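Double-stranded RNA-binding protein 1 (PDB 3ADJ) binds double-stranded RNA and assists DICER-LIKE 1 in the accurate processing of primary microRNA transcripts to microRNAs in the plant nucleus. Local coordinates at residues F38-E43 against D59-A64; N8-Y13 against T67-I72; A20-Q25 against V42-I47. All coordinates share one frame; numbering follows the deposited sequence.

Contact 1 (F38-E43 against D59-A64)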
loop_
_atom_site.group_PDB
_atom_site.type_symbol
_atom_site.label_atom_id
_atom_site.label_comp_id
_atom_site.label_asym_id
_atom_site.label_seq_id
_atom_site.Cartn_x
_atom_site.Cartn_y
_atom_site.Cartn_z
ATOM N N PHE A 38 -8.104 8.902 -2.614
ATOM C CA PHE A 38 -6.716 8.683 -2.166
ATOM C C PHE A 38 -6.123 7.436 -2.795
ATOM O O PHE A 38 -6.717 6.385 -2.706
ATOM C CB PHE A 38 -6.635 8.497 -0.644
ATOM C CG PHE A 38 -7.460 9.465 0.151
ATOM C CD1 PHE A 38 -8.744 9.127 0.567
ATOM C CD2 PHE A 38 -6.952 10.704 0.519
ATOM C CE1 PHE A 38 -9.520 10.012 1.312
ATOM C CE2 PHE A 38 -7.728 11.591 1.261
ATOM C CZ PHE A 38 -9.016 11.240 1.652
ATOM N N THR A 39 -4.955 7.532 -3.413
ATOM C CA THR A 39 -4.233 6.342 -3.834
ATOM C C THR A 39 -3.047 6.188 -2.887
ATOM O O THR A 39 -2.327 7.168 -2.632
ATOM C CB THR A 39 -3.719 6.484 -5.273
ATOM O OG1 THR A 39 -4.801 6.828 -6.141
ATOM C CG2 THR A 39 -3.123 5.212 -5.764
ATOM N N CYS A 40 -2.846 4.990 -2.344
ATOM C CA CYS A 40 -1.790 4.765 -1.366
ATOM C C CYS A 40 -0.775 3.846 -1.950
ATOM O O CYS A 40 -1.092 3.045 -2.815
ATOM C CB CYS A 40 -2.324 4.148 -0.070
ATOM S SG CYS A 40 -3.099 5.329 1.069
ATOM N N THR A 41 0.453 3.928 -1.453
ATOM C CA THR A 41 1.553 3.154 -2.008
ATOM C C THR A 41 2.405 2.473 -0.943
ATOM O O THR A 41 2.586 3.001 0.159
ATOM C CB THR A 41 2.388 4.044 -2.878
ATOM O OG1 THR A 41 1.693 4.227 -4.115
ATOM C CG2 THR A 41 3.733 3.435 -3.143
ATOM N N VAL A 42 2.902 1.288 -1.278
ATOM C CA VAL A 42 3.792 0.533 -0.413
ATOM C C VAL A 42 5.050 0.123 -1.181
ATOM O O VAL A 42 4.985 -0.567 -2.188
ATOM C CB VAL A 42 3.044 -0.674 0.212
ATOM C CG1 VAL A 42 3.977 -1.688 0.856
ATOM C CG2 VAL A 42 2.086 -0.174 1.230
ATOM N N GLU A 43 6.198 0.575 -0.699
ATOM C CA GLU A 43 7.461 0.286 -1.342
ATOM C C GLU A 43 8.212 -0.691 -0.467
ATOM O O GLU A 43 8.485 -0.404 0.685
ATOM C CB GLU A 43 8.256 1.582 -1.541
ATOM C CG GLU A 43 9.524 1.453 -2.352
ATOM C CD GLU A 43 10.341 2.743 -2.410
ATOM O OE1 GLU A 43 10.273 3.548 -1.452
ATOM O OE2 GLU A 43 11.067 2.954 -3.410
ATOM N N ASP A 59 -9.435 1.826 3.457
ATOM C CA ASP A 59 -9.634 1.212 2.146
ATOM C C ASP A 59 -8.329 1.158 1.321
ATOM O O ASP A 59 -7.715 0.106 1.175
ATOM C CB ASP A 59 -10.691 1.995 1.362
ATOM C CG ASP A 59 -12.039 1.336 1.378
ATOM O OD1 ASP A 59 -12.089 0.120 1.640
ATOM O OD2 ASP A 59 -13.057 2.021 1.104
ATOM N N ALA A 60 -7.901 2.293 0.794
ATOM C CA ALA A 60 -6.764 2.308 -0.096
ATOM C C ALA A 60 -5.477 1.851 0.592
ATOM O O ALA A 60 -4.649 1.204 -0.039
ATOM C CB ALA A 60 -6.590 3.695 -0.725
ATOM N N GLU A 61 -5.298 2.172 1.873
ATOM C CA GLU A 61 -4.109 1.724 2.589
ATOM C C GLU A 61 -4.020 0.217 2.464
ATOM O O GLU A 61 -2.938 -0.336 2.284
ATOM C CB GLU A 61 -4.136 2.126 4.069
ATOM C CG GLU A 61 -3.453 3.436 4.392
ATOM C CD GLU A 61 -3.583 3.827 5.854
ATOM O OE1 GLU A 61 -4.019 2.974 6.655
ATOM O OE2 GLU A 61 -3.243 4.975 6.229
ATOM N N ILE A 62 -5.182 -0.429 2.534
ATOM C CA ILE A 62 -5.287 -1.878 2.570
ATOM C C ILE A 62 -5.168 -2.475 1.190
ATOM O O ILE A 62 -4.375 -3.390 0.996
ATOM C CB ILE A 62 -6.581 -2.326 3.250
ATOM C CG1 ILE A 62 -6.574 -1.862 4.708
ATOM C CG2 ILE A 62 -6.733 -3.834 3.162
ATOM C CD1 ILE A 62 -7.855 -2.132 5.452
ATOM N N SER A 63 -5.931 -1.956 0.228
ATOM C CA SER A 63 -5.776 -2.389 -1.161
ATOM C C SER A 63 -4.315 -2.391 -1.529
ATOM O O SER A 63 -3.820 -3.369 -2.093
ATOM C CB SER A 63 -6.507 -1.490 -2.147
ATOM O OG SER A 63 -6.234 -1.939 -3.476
ATOM N N ALA A 64 -3.634 -1.296 -1.200
ATOM C CA ALA A 64 -2.218 -1.143 -1.479
ATOM C C ALA A 64 -1.428 -2.297 -0.921
ATOM O O ALA A 64 -0.648 -2.898 -1.631
ATOM C CB ALA A 64 -1.721 0.147 -0.922
#
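Phe38 and Ala60 open this strand-on-helix contact through the backbone of one and the methyl of the other: Ala60 CB lies 3.3 Å from Phe38 O. The Phe38 side chain sets out toward the helix, but its ring ends up leading away and adds little to the interface. Two residues on, Cys40 carries the largest share of the strand's buried surface. Its chi1 of -80° sets SG anti to the carbonyl carbon and beside the backbone N, where the sulfur packs against Glu61 CG at 3.8 Å. The CB of Glu61 itself starts away from the strand; its CG reaches the sulfur, and the chain runs on extended from there. Cys40 CB meets both Ala60 and Ala64, 3.8 Å from Ala60 O and 4.1 Å from Ala64 CB, whose methyl also sits 3.5 Å from Cys40 O. Val42 closes the row more loosely, with CG2 4.4 Å from Ala64 CB. No hydrogen bond joins the two segments; alanine methyls pack against backbone carbonyls as well as side chains, in van der Waals contact. Ala60 and Ala64, one helical turn apart, present only methyls, consistent with the close 7.0 Å approach of the axes at 36°. The segments thus exemplify how a helix packs against one face of the sheet in the double-stranded RNA-binding fold. Strand 36-44 is the middle one: Thr39 and Thr41 bond through their backbones to Gln27 and Gln25 of strand 23-30, while Val42 bonds to Tyr49 of strand 47-50, and helix 57-73 covers the face that bears Cys40 and Val42.

Contact 2 (N8-Y13 against T67-I72)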
loop_
_atom_site.group_PDB
_atom_site.type_symbol
_atom_site.label_atom_id
_atom_site.label_comp_id
_atom_site.label_asym_id
_atom_site.label_seq_id
_atom_site.Cartn_x
_atom_site.Cartn_y
_atom_site.Cartn_z
ATOM N N ASN A 8 2.211 -5.831 8.991
ATOM C CA ASN A 8 3.188 -6.650 9.689
ATOM C C ASN A 8 3.751 -7.810 8.885
ATOM O O ASN A 8 4.962 -8.044 8.902
ATOM C CB ASN A 8 2.600 -7.213 10.989
ATOM C CG ASN A 8 1.641 -6.249 11.660
ATOM O OD1 ASN A 8 1.931 -5.028 11.858
ATOM N ND2 ASN A 8 0.484 -6.799 12.026
ATOM N N LEU A 9 2.872 -8.573 8.236
ATOM C CA LEU A 9 3.300 -9.697 7.413
ATOM C C LEU A 9 4.325 -9.185 6.423
ATOM O O LEU A 9 5.244 -9.908 6.043
ATOM C CB LEU A 9 2.120 -10.300 6.656
ATOM C CG LEU A 9 1.174 -11.305 7.328
ATOM C CD1 LEU A 9 -0.186 -11.231 6.637
ATOM C CD2 LEU A 9 1.720 -12.734 7.279
ATOM N N LEU A 10 4.159 -7.919 6.029
ATOM C CA LEU A 10 5.061 -7.245 5.097
ATOM C C LEU A 10 6.398 -6.874 5.729
ATOM O O LEU A 10 7.391 -6.717 5.033
ATOM C CB LEU A 10 4.403 -5.993 4.509
ATOM C CG LEU A 10 3.068 -6.107 3.775
ATOM C CD1 LEU A 10 2.489 -4.734 3.562
ATOM C CD2 LEU A 10 3.218 -6.807 2.458
ATOM N N GLN A 11 6.419 -6.713 7.047
ATOM C CA GLN A 11 7.672 -6.486 7.756
ATOM C C GLN A 11 8.376 -7.833 7.872
ATOM O O GLN A 11 9.556 -7.941 7.533
ATOM C CB GLN A 11 7.431 -5.804 9.110
ATOM C CG GLN A 11 6.416 -4.651 9.015
ATOM C CD GLN A 11 6.551 -3.579 10.091
ATOM O OE1 GLN A 11 7.016 -3.843 11.215
ATOM N NE2 GLN A 11 6.116 -2.350 9.758
ATOM N N GLU A 12 7.636 -8.864 8.297
ATOM C CA GLU A 12 8.124 -10.254 8.265
ATOM C C GLU A 12 8.744 -10.589 6.909
ATOM O O GLU A 12 9.869 -11.083 6.844
ATOM C CB GLU A 12 6.991 -11.247 8.563
ATOM C CG GLU A 12 6.595 -11.359 10.038
ATOM C CD GLU A 12 5.384 -12.305 10.272
ATOM O OE1 GLU A 12 4.871 -13.054 9.363
ATOM O OE2 GLU A 12 4.864 -12.155 11.496
ATOM N N TYR A 13 8.009 -10.299 5.836
ATOM C CA TYR A 13 8.476 -10.571 4.487
ATOM C C TYR A 13 9.656 -9.702 4.100
ATOM O O TYR A 13 10.431 -10.070 3.223
ATOM C CB TYR A 13 7.365 -10.373 3.467
ATOM C CG TYR A 13 7.756 -10.830 2.073
ATOM C CD1 TYR A 13 7.744 -12.181 1.742
ATOM C CD2 TYR A 13 8.154 -9.918 1.086
ATOM C CE1 TYR A 13 8.100 -12.619 0.466
ATOM C CE2 TYR A 13 8.519 -10.353 -0.199
ATOM C CZ TYR A 13 8.485 -11.710 -0.491
ATOM O OH TYR A 13 8.834 -12.184 -1.730
ATOM N N THR A 67 -2.141 -5.559 -2.528
ATOM C CA THR A 67 -1.360 -5.676 -3.747
ATOM C C THR A 67 -0.003 -6.226 -3.366
ATOM O O THR A 67 0.472 -7.205 -3.976
ATOM C CB THR A 67 -1.213 -4.349 -4.469
ATOM O OG1 THR A 67 -2.493 -3.715 -4.559
ATOM C CG2 THR A 67 -0.699 -4.575 -5.858
ATOM N N ALA A 68 0.595 -5.633 -2.329
ATOM C CA ALA A 68 1.902 -6.063 -1.853
ATOM C C ALA A 68 1.985 -7.541 -1.477
ATOM O O ALA A 68 2.913 -8.201 -1.888
ATOM C CB ALA A 68 2.331 -5.232 -0.727
ATOM N N LEU A 69 1.021 -8.066 -0.721
ATOM C CA LEU A 69 1.081 -9.451 -0.240
ATOM C C LEU A 69 0.837 -10.426 -1.367
ATOM O O LEU A 69 1.392 -11.525 -1.382
ATOM C CB LEU A 69 0.038 -9.715 0.841
ATOM C CG LEU A 69 0.098 -9.031 2.215
ATOM C CD1 LEU A 69 -1.292 -9.030 2.853
ATOM C CD2 LEU A 69 1.074 -9.769 3.104
ATOM N N LEU A 70 -0.008 -10.034 -2.314
ATOM C CA LEU A 70 -0.485 -10.997 -3.300
ATOM C C LEU A 70 0.529 -11.190 -4.382
ATOM O O LEU A 70 0.589 -12.248 -5.013
ATOM C CB LEU A 70 -1.829 -10.585 -3.881
ATOM C CG LEU A 70 -2.941 -10.620 -2.843
ATOM C CD1 LEU A 70 -4.228 -10.328 -3.534
ATOM C CD2 LEU A 70 -2.998 -11.965 -2.152
ATOM N N ALA A 71 1.309 -10.147 -4.595
ATOM C CA ALA A 71 2.400 -10.174 -5.530
ATOM C C ALA A 71 3.423 -11.101 -4.918
ATOM O O ALA A 71 3.846 -12.065 -5.541
ATOM C CB ALA A 71 2.958 -8.779 -5.679
ATOM N N ILE A 72 3.776 -10.807 -3.671
ATOM C CA ILE A 72 4.683 -11.597 -2.861
ATOM C C ILE A 72 4.355 -13.084 -2.926
ATOM O O ILE A 72 5.196 -13.877 -3.313
ATOM C CB ILE A 72 4.625 -11.115 -1.394
ATOM C CG1 ILE A 72 5.454 -9.850 -1.208
ATOM C CG2 ILE A 72 5.073 -12.213 -0.429
ATOM C CD1 ILE A 72 5.014 -9.057 -0.016
#
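Leu10 reaches helix 57-73 through one methyl, CD2, which touches three residues in turn: Ala68 CB at 3.7 Å, Leu69 CD2 at 3.7 Å and Ile72 CD1 at 3.8 Å. Leu69 CD2 is shared, because Leu9 CB also rests 3.7 Å from it; Leu69 crosses both leucines at about a right angle. At the C-terminal end of the interface Ile72 lies over one face of the Tyr13 ring, in a CH-pi arrangement. Its CG2 sits above the plane, offset toward the rim on the CD1–CE1 side, while CG1 and CD1 lie nearer CD2 and CE2; the two side chains slide past each other in opposite directions. The modelled spacing there is too short to be taken literally. Tyr13 sets out toward that helix, its CG anti to the backbone N (chi1 -172°). This pairing of the first and last helices is characteristic of the alpha-beta-beta-beta-alpha fold of double-stranded RNA-binding domains, here the second such domain of the protein. The segment axes run 10.3 Å apart and 42° from parallel, and no hydrogen bond passes between them; the side chains that meet are simply packed. Further out, Ala68 and Ala71 touch Tyr49 of strand 47-50, which sets the helix against the sheet. Within the same helix, Thr67 OG1 is hydrogen-bonded to Ser63 O one turn earlier, and Ser74 OG bonds to Ala71 O beyond the interface.

Contact 3 (A20-Q25 against V42-I47)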
loop_
_atom_site.group_PDB
_atom_site.type_symbol
_atom_site.label_atom_id
_atom_site.label_comp_id
_atom_site.label_asym_id
_atom_site.label_seq_id
_atom_site.Cartn_x
_atom_site.Cartn_y
_atom_site.Cartn_z
ATOM N N ALA A 20 14.566 -3.374 3.684
ATOM C CA ALA A 20 14.710 -2.276 4.630
ATOM C C ALA A 20 13.384 -1.677 5.096
ATOM O O ALA A 20 13.275 -0.449 5.255
ATOM C CB ALA A 20 15.573 -1.196 4.011
ATOM N N ILE A 21 12.381 -2.527 5.321
ATOM C CA ILE A 21 11.110 -2.063 5.874
ATOM C C ILE A 21 10.276 -1.316 4.833
ATOM O O ILE A 21 10.816 -0.529 4.044
ATOM C CB ILE A 21 11.312 -1.199 7.169
ATOM C CG1 ILE A 21 11.012 -2.056 8.412
ATOM C CG2 ILE A 21 10.356 0.007 7.196
ATOM C CD1 ILE A 21 11.297 -1.356 9.722
ATOM N N PRO A 22 8.953 -1.573 4.826
ATOM C CA PRO A 22 8.034 -0.969 3.883
ATOM C C PRO A 22 7.765 0.505 4.168
ATOM O O PRO A 22 7.461 0.868 5.285
ATOM C CB PRO A 22 6.764 -1.796 4.068
ATOM C CG PRO A 22 7.180 -2.986 4.880
ATOM C CD PRO A 22 8.250 -2.499 5.726
ATOM N N LEU A 23 7.898 1.341 3.148
ATOM C CA LEU A 23 7.602 2.754 3.255
ATOM C C LEU A 23 6.249 2.983 2.607
ATOM O O LEU A 23 6.025 2.555 1.487
ATOM C CB LEU A 23 8.668 3.588 2.536
ATOM C CG LEU A 23 10.166 3.336 2.760
ATOM C CD1 LEU A 23 10.959 3.991 1.651
ATOM C CD2 LEU A 23 10.684 3.790 4.132
ATOM N N TYR A 24 5.349 3.643 3.327
ATOM C CA TYR A 24 3.985 3.882 2.862
ATOM C C TYR A 24 3.894 5.302 2.337
ATOM O O TYR A 24 4.387 6.234 2.938
ATOM C CB TYR A 24 2.955 3.633 3.994
ATOM C CG TYR A 24 2.901 2.194 4.449
ATOM C CD1 TYR A 24 3.891 1.660 5.255
ATOM C CD2 TYR A 24 1.863 1.353 4.043
ATOM C CE1 TYR A 24 3.851 0.340 5.658
ATOM C CE2 TYR A 24 1.808 0.010 4.435
ATOM C CZ TYR A 24 2.809 -0.479 5.240
ATOM O OH TYR A 24 2.776 -1.787 5.637
ATOM N N GLN A 25 3.268 5.469 1.194
ATOM C CA GLN A 25 3.086 6.797 0.680
ATOM C C GLN A 25 1.613 7.013 0.403
ATOM O O GLN A 25 0.859 6.060 0.349
ATOM C CB GLN A 25 3.900 6.987 -0.585
ATOM C CG GLN A 25 4.281 8.418 -0.818
ATOM C CD GLN A 25 4.448 8.720 -2.263
ATOM O OE1 GLN A 25 3.516 8.555 -3.052
ATOM N NE2 GLN A 25 5.640 9.179 -2.632
ATOM N N VAL A 42 2.902 1.288 -1.278
ATOM C CA VAL A 42 3.792 0.533 -0.413
ATOM C C VAL A 42 5.050 0.123 -1.181
ATOM O O VAL A 42 4.985 -0.567 -2.188
ATOM C CB VAL A 42 3.044 -0.674 0.212
ATOM C CG1 VAL A 42 3.977 -1.688 0.856
ATOM C CG2 VAL A 42 2.086 -0.174 1.230
ATOM N N GLU A 43 6.198 0.575 -0.699
ATOM C CA GLU A 43 7.461 0.286 -1.342
ATOM C C GLU A 43 8.212 -0.691 -0.467
ATOM O O GLU A 43 8.485 -0.404 0.685
ATOM C CB GLU A 43 8.256 1.582 -1.541
ATOM C CG GLU A 43 9.524 1.453 -2.352
ATOM C CD GLU A 43 10.341 2.743 -2.410
ATOM O OE1 GLU A 43 10.273 3.548 -1.452
ATOM O OE2 GLU A 43 11.067 2.954 -3.410
ATOM N N ILE A 44 8.495 -1.867 -1.011
ATOM C CA ILE A 44 9.338 -2.863 -0.371
ATOM C C ILE A 44 10.247 -3.433 -1.451
ATOM O O ILE A 44 9.764 -3.905 -2.497
ATOM C CB ILE A 44 8.519 -4.035 0.207
ATOM C CG1 ILE A 44 7.354 -3.539 1.057
ATOM C CG2 ILE A 44 9.400 -4.953 1.030
ATOM C CD1 ILE A 44 6.164 -4.465 1.060
ATOM N N GLY A 45 11.555 -3.386 -1.209
ATOM C CA GLY A 45 12.525 -4.041 -2.085
ATOM C C GLY A 45 13.156 -3.058 -3.031
ATOM O O GLY A 45 14.372 -2.880 -3.064
ATOM N N GLY A 46 12.301 -2.397 -3.785
ATOM C CA GLY A 46 12.699 -1.385 -4.744
ATOM C C GLY A 46 11.509 -1.286 -5.663
ATOM O O GLY A 46 11.585 -0.717 -6.741
ATOM N N ILE A 47 10.401 -1.861 -5.206
ATOM C CA ILE A 47 9.187 -1.967 -5.978
ATOM C C ILE A 47 8.101 -1.276 -5.217
ATOM O O ILE A 47 7.833 -1.619 -4.080
ATOM C CB ILE A 47 8.802 -3.446 -6.182
ATOM C CG1 ILE A 47 9.923 -4.182 -6.925
ATOM C CG2 ILE A 47 7.464 -3.565 -6.905
ATOM C CD1 ILE A 47 9.561 -5.573 -7.379
#
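Leu23 O receives the N-H of Glu43 at 3.0 Å; Val42 CA offers a longer C-H contact to the same oxygen. The reciprocal bond, from Leu23 N to Glu43 O, measures 3.1 Å. Glu43 O is also approached by Pro22 CA, 3.3 Å away, so each carbonyl of the pair meets an amide and a CA. Leu23 and Glu43 are thus an antiparallel hydrogen-bonded pair, and Tyr24 with Val42 forms the non-hydrogen-bonded pair beside it. Together they join the first two strands of the three-stranded antiparallel sheet of a double-stranded RNA-binding domain, where strands 23-30 and 36-44 form a hairpin. The side chains alternate between its faces. On one, Leu23 and Glu43 lie side by side and point the same way, the leucine CD1 next to the carboxylate OE1. On the other, Val42 CG2 lies close to Tyr24 CD2 and CE2, these two side chains likewise side by side and pointing the same way. With the valine's CG1 anti to the backbone N (chi1 166°), CG2 is the branch beside that N, and it is the one that meets the ring. Pro22, just ahead of the strand, crosses Ile44 obliquely, with its CB 3.5 Å from Ile44 CG1 and 4.3 Å from Val42 CG1. Helix 4-15 covers this apolar patch, where Leu10 touches Pro22, Tyr24 and Ile44. Past Ile44 the chain reverses through Gly45 and Gly46, a turn closed by the 3.1 Å bond from Ile44 N to Ile47 O.

Overall arrangement
The three contacts tie both helices and the sheet into a single domain. Contacts 1 and 2 share helix 57-73, with centres about 13 Å apart; contacts 1 and 3 share Val42 and Glu43 of strand 36-44, about 12 Å between centres. Contacts 2 and 3, about 10 Å apart, meet at Leu10, whose CD2 lies 4.0 Å from Ile44 CD1. Val42 CG1, 4.2 Å from Ala68 CB, brings all three together. Along the chain, contacts 1 and 3 are nested within the loop that contact 2 closes. No RNA is bound here; in related domains it is met by the first helix, the first hairpin loop and the start of the last helix.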